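Local coordinates for 5-formaminoimidazole-4-carboxamide-1-(Beta)-D-ribofuranosyl 5'-monophosphate synthetase (Thermococcus kodakarensis, PDB 2PBZ) that works in IMP biosynthesis as PurP, probably using ATP and formate to formylate a purine-pathway carboxamide ribonucleotide in an ATP-grasp-type ligase reaction, at the interface of chains A and B. Sequence-based numbering; all coordinates share one arbitrary frame. Chains: chain A/B, Hypothetical protein.

Contact 1: the interface of chains A and B. Residues chain A 9-14, 39; chain B 221, 225.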
loop_
_atom_site.group_PDB
_atom_site.type_symbol
_atom_site.label_atom_id
_atom_site.label_comp_id
_atom_site.label_asym_id
_atom_site.label_seq_id
_atom_site.Cartn_x
_atom_site.Cartn_y
_atom_site.Cartn_z
ATOM N N ALA A 9 -10.655 8.736 21.502
ATOM C CA ALA A 9 -10.927 7.675 20.543
ATOM C C ALA A 9 -11.352 8.182 19.172
ATOM O O ALA A 9 -12.528 8.450 18.929
ATOM C CB ALA A 9 -11.983 6.757 21.085
ATOM N N SER A 10 -10.378 8.305 18.276
ATOM C CA SER A 10 -10.603 8.770 16.915
ATOM C C SER A 10 -9.254 9.132 16.332
ATOM O O SER A 10 -8.228 9.022 17.008
ATOM C CB SER A 10 -11.493 10.002 16.896
ATOM O OG SER A 10 -10.851 11.077 17.553
ATOM N N HIS A 11 -9.271 9.568 15.075
ATOM C CA HIS A 11 -8.062 9.957 14.354
ATOM C C HIS A 11 -6.999 8.850 14.242
ATOM O O HIS A 11 -6.869 8.205 13.205
ATOM C CB HIS A 11 -7.435 11.196 15.000
ATOM C CG HIS A 11 -6.290 11.764 14.216
ATOM N ND1 HIS A 11 -6.467 12.554 13.102
ATOM C CD2 HIS A 11 -4.951 11.610 14.354
ATOM C CE1 HIS A 11 -5.289 12.863 12.590
ATOM N NE2 HIS A 11 -4.352 12.302 13.332
ATOM N N SER A 12 -6.237 8.643 15.306
ATOM C CA SER A 12 -5.188 7.638 15.294
ATOM C C SER A 12 -4.953 7.018 16.663
ATOM O O SER A 12 -3.828 6.669 16.994
ATOM C CB SER A 12 -3.894 8.278 14.805
ATOM O OG SER A 12 -3.548 9.365 15.634
ATOM N N SER A 13 -6.018 6.887 17.451
ATOM C CA SER A 13 -5.917 6.317 18.780
ATOM C C SER A 13 -5.623 4.833 18.760
ATOM O O SER A 13 -5.086 4.299 19.731
ATOM C CB SER A 13 -7.201 6.569 19.570
ATOM O OG SER A 13 -8.326 5.926 18.995
ATOM N N LEU A 14 -5.967 4.169 17.660
ATOM C CA LEU A 14 -5.729 2.734 17.524
ATOM C C LEU A 14 -4.247 2.486 17.437
ATOM O O LEU A 14 -3.688 1.647 18.144
ATOM C CB LEU A 14 -6.409 2.201 16.267
ATOM C CG LEU A 14 -7.934 2.315 16.296
ATOM C CD1 LEU A 14 -8.503 1.976 14.939
ATOM C CD2 LEU A 14 -8.498 1.393 17.368
ATOM N N TYR A 39 -14.583 0.088 20.050
ATOM C CA TYR A 39 -13.371 0.165 20.841
ATOM C C TYR A 39 -13.332 -0.735 22.075
ATOM O O TYR A 39 -12.262 -1.160 22.498
ATOM C CB TYR A 39 -13.100 1.611 21.260
ATOM C CG TYR A 39 -12.808 2.560 20.120
ATOM C CD1 TYR A 39 -13.828 3.273 19.503
ATOM C CD2 TYR A 39 -11.506 2.756 19.669
ATOM C CE1 TYR A 39 -13.560 4.169 18.464
ATOM C CE2 TYR A 39 -11.224 3.650 18.625
ATOM C CZ TYR A 39 -12.250 4.354 18.031
ATOM O OH TYR A 39 -11.960 5.249 17.022
ATOM N N GLU B 221 -9.821 6.560 10.862
ATOM C CA GLU B 221 -10.316 5.934 12.086
ATOM C C GLU B 221 -11.744 6.255 12.521
ATOM O O GLU B 221 -12.428 5.393 13.089
ATOM C CB GLU B 221 -9.358 6.225 13.242
ATOM C CG GLU B 221 -9.625 5.380 14.460
ATOM C CD GLU B 221 -8.633 5.616 15.554
ATOM O OE1 GLU B 221 -7.440 5.328 15.336
ATOM O OE2 GLU B 221 -9.053 6.084 16.626
ATOM N N PRO B 225 -15.834 2.529 13.585
ATOM C CA PRO B 225 -16.911 2.153 14.509
ATOM C C PRO B 225 -18.220 1.840 13.778
ATOM O O PRO B 225 -18.889 0.857 14.059
ATOM C CB PRO B 225 -17.018 3.376 15.410
ATOM C CG PRO B 225 -15.604 3.869 15.454
ATOM C CD PRO B 225 -15.181 3.778 14.019
#
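B:Glu221 swings its CG anti to the backbone N (chi1 -167°) and runs on extended, carrying its carboxylate into chain A, where A:Ser13 turns OG back toward it with chi1 at 64°. In this PurP ligase of the ATP-grasp type, the receiving loop, residues 9-12, follows strand 5-8 and leads into helix 13-22, so the acid sits at a helix N-terminus. The two carboxylate oxygens divide the work. OE1 of B:Glu221 accepts from the backbone N of A:Leu14 at 3.0 Å, on its syn side and along a nearly straight bond, though clearly out of the carboxylate plane. OE2 of B:Glu221 takes the hydroxyl OG of A:Ser13 at 2.5 Å on the syn side and the phenol OH of A:Tyr39 at 3.1 Å on the anti side. The helix end would probably stabilise negative charge here. The backbone O of A:Ser10, an acceptor 3.1 Å from OE2 of B:Glu221, would oppose it unless a proton is shared. The aliphatic CG of A:Leu14 packs against the carboxylate carbon CD of B:Glu221 at 3.5 Å, the two side chains crossing at a slant. The tyrosine ring stands 62° from the carboxylate plane; CB of A:Ala9 packs over the centre of one face of the A:Tyr39 ring at 3.8 Å, helping to fix it, and CE1 meets CG of B:Pro225 at 3.7 Å. B:Glu221 buries about 100 Å² against chain A.

Contact 2: the interface of chains A and B. Residues chain A 193, 213-215; chain B 169, 191, 217-218.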
loop_
_atom_site.group_PDB
_atom_site.type_symbol
_atom_site.label_atom_id
_atom_site.label_comp_id
_atom_site.label_asym_id
_atom_site.label_seq_id
_atom_site.Cartn_x
_atom_site.Cartn_y
_atom_site.Cartn_z
ATOM N N VAL A 193 -6.337 9.083 0.460
ATOM C CA VAL A 193 -7.371 8.461 -0.356
ATOM C C VAL A 193 -8.537 9.429 -0.188
ATOM O O VAL A 193 -9.131 9.523 0.878
ATOM C CB VAL A 193 -7.776 7.040 0.131
ATOM C CG1 VAL A 193 -8.863 6.465 -0.796
ATOM C CG2 VAL A 193 -6.577 6.126 0.123
ATOM N N GLY A 213 -9.131 7.675 3.695
ATOM C CA GLY A 213 -8.076 6.823 4.220
ATOM C C GLY A 213 -6.684 7.252 3.792
ATOM O O GLY A 213 -6.484 8.358 3.289
ATOM N N ASN A 214 -5.717 6.364 3.983
ATOM C CA ASN A 214 -4.342 6.667 3.651
ATOM C C ASN A 214 -3.629 5.460 3.045
ATOM O O ASN A 214 -3.867 4.330 3.457
ATOM C CB ASN A 214 -3.605 7.107 4.922
ATOM C CG ASN A 214 -4.290 8.267 5.633
ATOM O OD1 ASN A 214 -4.025 9.433 5.349
ATOM N ND2 ASN A 214 -5.184 7.944 6.556
ATOM N N ARG A 215 -2.752 5.716 2.073
ATOM C CA ARG A 215 -1.961 4.667 1.418
ATOM C C ARG A 215 -0.476 4.876 1.720
ATOM O O ARG A 215 0.055 5.968 1.497
ATOM C CB ARG A 215 -2.094 4.704 -0.115
ATOM C CG ARG A 215 -3.466 4.508 -0.715
ATOM C CD ARG A 215 -3.326 4.396 -2.228
ATOM N NE ARG A 215 -4.598 4.441 -2.953
ATOM C CZ ARG A 215 -5.282 5.554 -3.221
ATOM N NH1 ARG A 215 -4.824 6.740 -2.821
ATOM N NH2 ARG A 215 -6.430 5.481 -3.906
ATOM N N VAL B 169 -14.421 6.589 -4.023
ATOM C CA VAL B 169 -13.759 5.485 -3.361
ATOM C C VAL B 169 -14.630 4.310 -2.927
ATOM O O VAL B 169 -15.597 4.464 -2.175
ATOM C CB VAL B 169 -12.939 5.971 -2.141
ATOM C CG1 VAL B 169 -13.853 6.513 -1.061
ATOM C CG2 VAL B 169 -12.093 4.804 -1.604
ATOM N N GLU B 191 -8.954 -1.830 -1.323
ATOM C CA GLU B 191 -9.319 -0.930 -2.407
ATOM C C GLU B 191 -8.908 -1.672 -3.686
ATOM O O GLU B 191 -7.753 -2.071 -3.812
ATOM C CB GLU B 191 -8.549 0.379 -2.280
ATOM C CG GLU B 191 -8.753 1.332 -3.424
ATOM C CD GLU B 191 -8.345 2.758 -3.067
ATOM O OE1 GLU B 191 -7.176 2.978 -2.658
ATOM O OE2 GLU B 191 -9.207 3.655 -3.199
ATOM N N ILE B 217 -5.481 -0.305 2.363
ATOM C CA ILE B 217 -5.715 1.104 2.691
ATOM C C ILE B 217 -6.060 1.301 4.163
ATOM O O ILE B 217 -6.867 0.556 4.722
ATOM C CB ILE B 217 -6.848 1.716 1.806
ATOM C CG1 ILE B 217 -7.475 2.913 2.500
ATOM C CG2 ILE B 217 -7.920 0.683 1.515
ATOM C CD1 ILE B 217 -8.588 3.539 1.704
ATOM N N ALA B 218 -5.430 2.294 4.787
ATOM C CA ALA B 218 -5.673 2.583 6.189
ATOM C C ALA B 218 -6.796 3.593 6.229
ATOM O O ALA B 218 -6.599 4.777 5.962
ATOM C CB ALA B 218 -4.417 3.149 6.847
#
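An antiparallel beta bridge pairs A:Asn214, in strand 211-216, with B:Ala218 at the start of strand 218-219, joining one residue of each strand in two copies of this ATP-grasp-type ligase. Two backbone hydrogen bonds make it: N of A:Asn214 gives to O of B:Ala218 at 2.7 Å, bent at the hydrogen, and N of B:Ala218 gives to O of A:Asn214 at 2.9 Å, straighter and in the carbonyl plane. Among charged groups, NH2 of A:Arg215 and OE1 of B:Glu191 form a salt bridge at 2.9 Å. Its hydrogen-bond component is weak: the guanidinium and carboxylate planes are nearly parallel (13°) but displaced, the carboxylate stepped above the guanidinium rim, and the N-H points past OE1. The arginine chain is extended from CG to NE, which carries the guanidinium out to the acid. CG2 of A:Val193 supports the A:Arg215 guanidinium on one face, 3.5 Å above the plane near its rim. A lysine in place of A:Arg215 would keep a charge but would probably lose the flat surface resting on the valine and weaken the hold on B:Glu191. Among apolar contacts, the methyls of A:Val193 part ways: CG2 meets CD1 of B:Ile217 at 3.6 Å, while CG1 meets CG2 of B:Val169 at 3.7 Å, both at about right angles.

Contact 3: the interface of chains A and B. Residues chain A 210-212; chain B 220, 223.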
loop_
_atom_site.group_PDB
_atom_site.type_symbol
_atom_site.label_atom_id
_atom_site.label_comp_id
_atom_site.label_asym_id
_atom_site.label_seq_id
_atom_site.Cartn_x
_atom_site.Cartn_y
_atom_site.Cartn_z
ATOM N N THR A 210 -12.260 15.505 0.809
ATOM C CA THR A 210 -12.294 14.895 2.139
ATOM C C THR A 210 -11.565 13.542 2.142
ATOM O O THR A 210 -11.820 12.689 1.292
ATOM C CB THR A 210 -13.757 14.666 2.589
ATOM O OG1 THR A 210 -14.508 15.870 2.378
ATOM C CG2 THR A 210 -13.817 14.284 4.058
ATOM N N ILE A 211 -10.669 13.338 3.104
ATOM C CA ILE A 211 -9.944 12.070 3.151
ATOM C C ILE A 211 -10.814 10.943 3.704
ATOM O O ILE A 211 -11.614 11.135 4.625
ATOM C CB ILE A 211 -8.642 12.155 3.999
ATOM C CG1 ILE A 211 -8.966 11.908 5.468
ATOM C CG2 ILE A 211 -7.963 13.515 3.829
ATOM C CD1 ILE A 211 -8.090 10.825 6.107
ATOM N N VAL A 212 -10.641 9.763 3.120
ATOM C CA VAL A 212 -11.373 8.584 3.528
ATOM C C VAL A 212 -10.362 7.650 4.200
ATOM O O VAL A 212 -10.686 6.933 5.142
ATOM C CB VAL A 212 -11.986 7.881 2.295
ATOM C CG1 VAL A 212 -13.026 6.871 2.730
ATOM C CG2 VAL A 212 -12.578 8.911 1.362
ATOM N N ARG B 220 -9.750 6.131 7.496
ATOM C CA ARG B 220 -9.808 7.188 8.502
ATOM C C ARG B 220 -10.502 6.547 9.716
ATOM O O ARG B 220 -11.626 6.049 9.606
ATOM C CB ARG B 220 -10.636 8.369 7.987
ATOM C CG ARG B 220 -10.533 9.605 8.852
ATOM C CD ARG B 220 -11.903 10.244 9.046
ATOM N NE ARG B 220 -12.284 11.131 7.954
ATOM C CZ ARG B 220 -11.990 12.429 7.920
ATOM N NH1 ARG B 220 -11.317 12.968 8.919
ATOM N NH2 ARG B 220 -12.370 13.188 6.897
ATOM N N LEU B 223 -14.328 6.335 10.911
ATOM C CA LEU B 223 -15.323 5.572 10.153
ATOM C C LEU B 223 -15.430 4.113 10.573
ATOM O O LEU B 223 -16.435 3.470 10.306
ATOM C CB LEU B 223 -14.992 5.599 8.666
ATOM C CG LEU B 223 -14.760 6.943 7.978
ATOM C CD1 LEU B 223 -14.057 6.708 6.646
ATOM C CD2 LEU B 223 -16.092 7.657 7.791
#
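The backbone N of B:Arg220 donates to the carbonyl O of A:Val212 at 2.7 Å, nearly straight at the hydrogen (164°) but tilted from the carbonyl plane. The bond ties the loop just before the 3-10 helix 221-223 of chain B to strand 211-216 of chain A, in an edge-to-loop contact between two copies of the ligase. Beyond that bond the arginine works mainly as a surface for packing. Its CG stands anti to the backbone N (chi1 -169°), and bends at chi2 and chi3 (-84° at the latter) bring the chain across A:Ile211, the side chains crossing at about a right angle. CG1 of A:Ile211 then sits over the centre of the B:Arg220 guanidinium on one face, 3.9 Å above the plane, and CD1 of A:Ile211 touches the aliphatic stem, 3.9 Å from CG of B:Arg220. The backbone O of A:Ile211 is 3.2 Å from NH2 of B:Arg220, yet the N-H groups do not aim at it; it lies out of the guanidinium plane, on the face that CG1 occupies, and probably contributes electrostatic attraction. Beside the carbonyl that anchors the backbone, CD1 of B:Leu223 touches CG1 of A:Val212 loosely, at 4.1 Å. At the guanidinium edge, in its plane, the methyl CG2 of A:Thr210 abuts NH2 of B:Arg220 at 3.4 Å.

Contact 4: the interface of chains A and B. Residues chain A 276, 287; chain B 276, 287.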
loop_
_atom_site.group_PDB
_atom_site.type_symbol
_atom_site.label_atom_id
_atom_site.label_comp_id
_atom_site.label_asym_id
_atom_site.label_seq_id
_atom_site.Cartn_x
_atom_site.Cartn_y
_atom_site.Cartn_z
ATOM N N ASP A 276 0.889 1.431 6.752
ATOM C CA ASP A 276 2.026 0.569 7.062
ATOM C C ASP A 276 3.358 1.018 6.426
ATOM O O ASP A 276 3.712 0.597 5.318
ATOM C CB ASP A 276 1.667 -0.874 6.657
ATOM C CG ASP A 276 2.773 -1.879 6.947
ATOM O OD1 ASP A 276 3.381 -1.818 8.028
ATOM O OD2 ASP A 276 3.017 -2.748 6.086
ATOM N N ARG A 287 10.278 -2.876 12.578
ATOM C CA ARG A 287 9.385 -1.952 11.880
ATOM C C ARG A 287 8.976 -0.791 12.764
ATOM O O ARG A 287 9.531 0.302 12.647
ATOM C CB ARG A 287 8.126 -2.659 11.413
ATOM C CG ARG A 287 7.258 -1.758 10.580
ATOM C CD ARG A 287 7.654 -1.874 9.146
ATOM N NE ARG A 287 6.653 -2.617 8.396
ATOM C CZ ARG A 287 6.905 -3.360 7.324
ATOM N NH1 ARG A 287 8.146 -3.473 6.865
ATOM N NH2 ARG A 287 5.908 -3.978 6.701
ATOM N N ASP B 276 -1.546 -6.354 2.163
ATOM C CA ASP B 276 -0.913 -6.314 3.484
ATOM C C ASP B 276 -1.629 -5.408 4.517
ATOM O O ASP B 276 -1.325 -4.216 4.639
ATOM C CB ASP B 276 0.554 -5.895 3.290
ATOM C CG ASP B 276 1.333 -5.813 4.593
ATOM O OD1 ASP B 276 1.157 -6.711 5.442
ATOM O OD2 ASP B 276 2.132 -4.854 4.754
ATOM N N ARG B 287 1.089 -9.389 13.315
ATOM C CA ARG B 287 0.339 -8.991 12.131
ATOM C C ARG B 287 -0.710 -10.019 11.773
ATOM O O ARG B 287 -1.888 -9.824 12.080
ATOM C CB ARG B 287 1.254 -8.798 10.932
ATOM C CG ARG B 287 0.506 -8.272 9.735
ATOM C CD ARG B 287 0.484 -6.768 9.785
ATOM N NE ARG B 287 1.381 -6.225 8.779
ATOM C CZ ARG B 287 2.013 -5.071 8.878
ATOM N NH1 ARG B 287 1.863 -4.315 9.953
ATOM N NH2 ARG B 287 2.797 -4.674 7.891
HETATM O O HOH W 1 1.271 -2.356 3.821
#
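The guanidinium of B:Arg287 stands almost perpendicular, at 87°, to the carboxylate of A:Asp276, and its NH2 comes in from above one carboxylate face, while NH2 of A:Arg287 lies a little to the other side of the plane. NH2 of B:Arg287 lies 2.9 Å from OD1 of A:Asp276, at best a poorly directed hydrogen bond since it comes over the face, and 2.6 Å from OD2 of A:Asp276, a salt bridge for which its N-H is poorly aimed. Weak bonds also join NE and NH2 of A:Arg287 to A:Asp276, and of B:Arg287 to B:Asp276. With CG anti to the backbone N (chi1 -179° in A:Asp276), the carboxylate projects away from that nitrogen toward the arginines. OD2 of A:Asp276 and OD2 of B:Asp276 are modelled 2.6 Å apart, too short for two bare acceptors; a shared proton or an error in the coordinates could account for it, and it carries little weight. Water 1 bridges OD2 of A:Asp276 at 2.9 Å and OD2 of B:Asp276 at 2.8 Å. An asparagine at A:Asp276 would probably leave B:Arg287 without its opposite charge across the interface and weaken the cluster. The pairing is lopsided, since A:Arg287 NH2 stays 4.3 Å from OD2 of B:Asp276. In the fold, A:Asp276 and B:Asp276 lie in the loop just after the 3-10 helix 272-274, and A:Arg287 and B:Arg287 in the loop between helices 280-283 and 290-302.

Measured between the centres of their C-alpha atoms, contacts 2 and 3 are neighbours about 8 Å apart, both using strand 211-216 of chain A, and contact 1 lies about 12 Å from contact 3. One short run of chain B, residues 217 to 225, contributes to contacts 2, 3 and 1. Contact 4, about 15 Å from contact 2 and 20 Å from contact 3, alone uses the same residues on both chains, which would fit a place near an axis relating the three deposited copies. Elsewhere the chains present different surfaces, a head-to-tail pattern compatible with a cyclic trimer, though the structure alone does not establish the oligomer in solution.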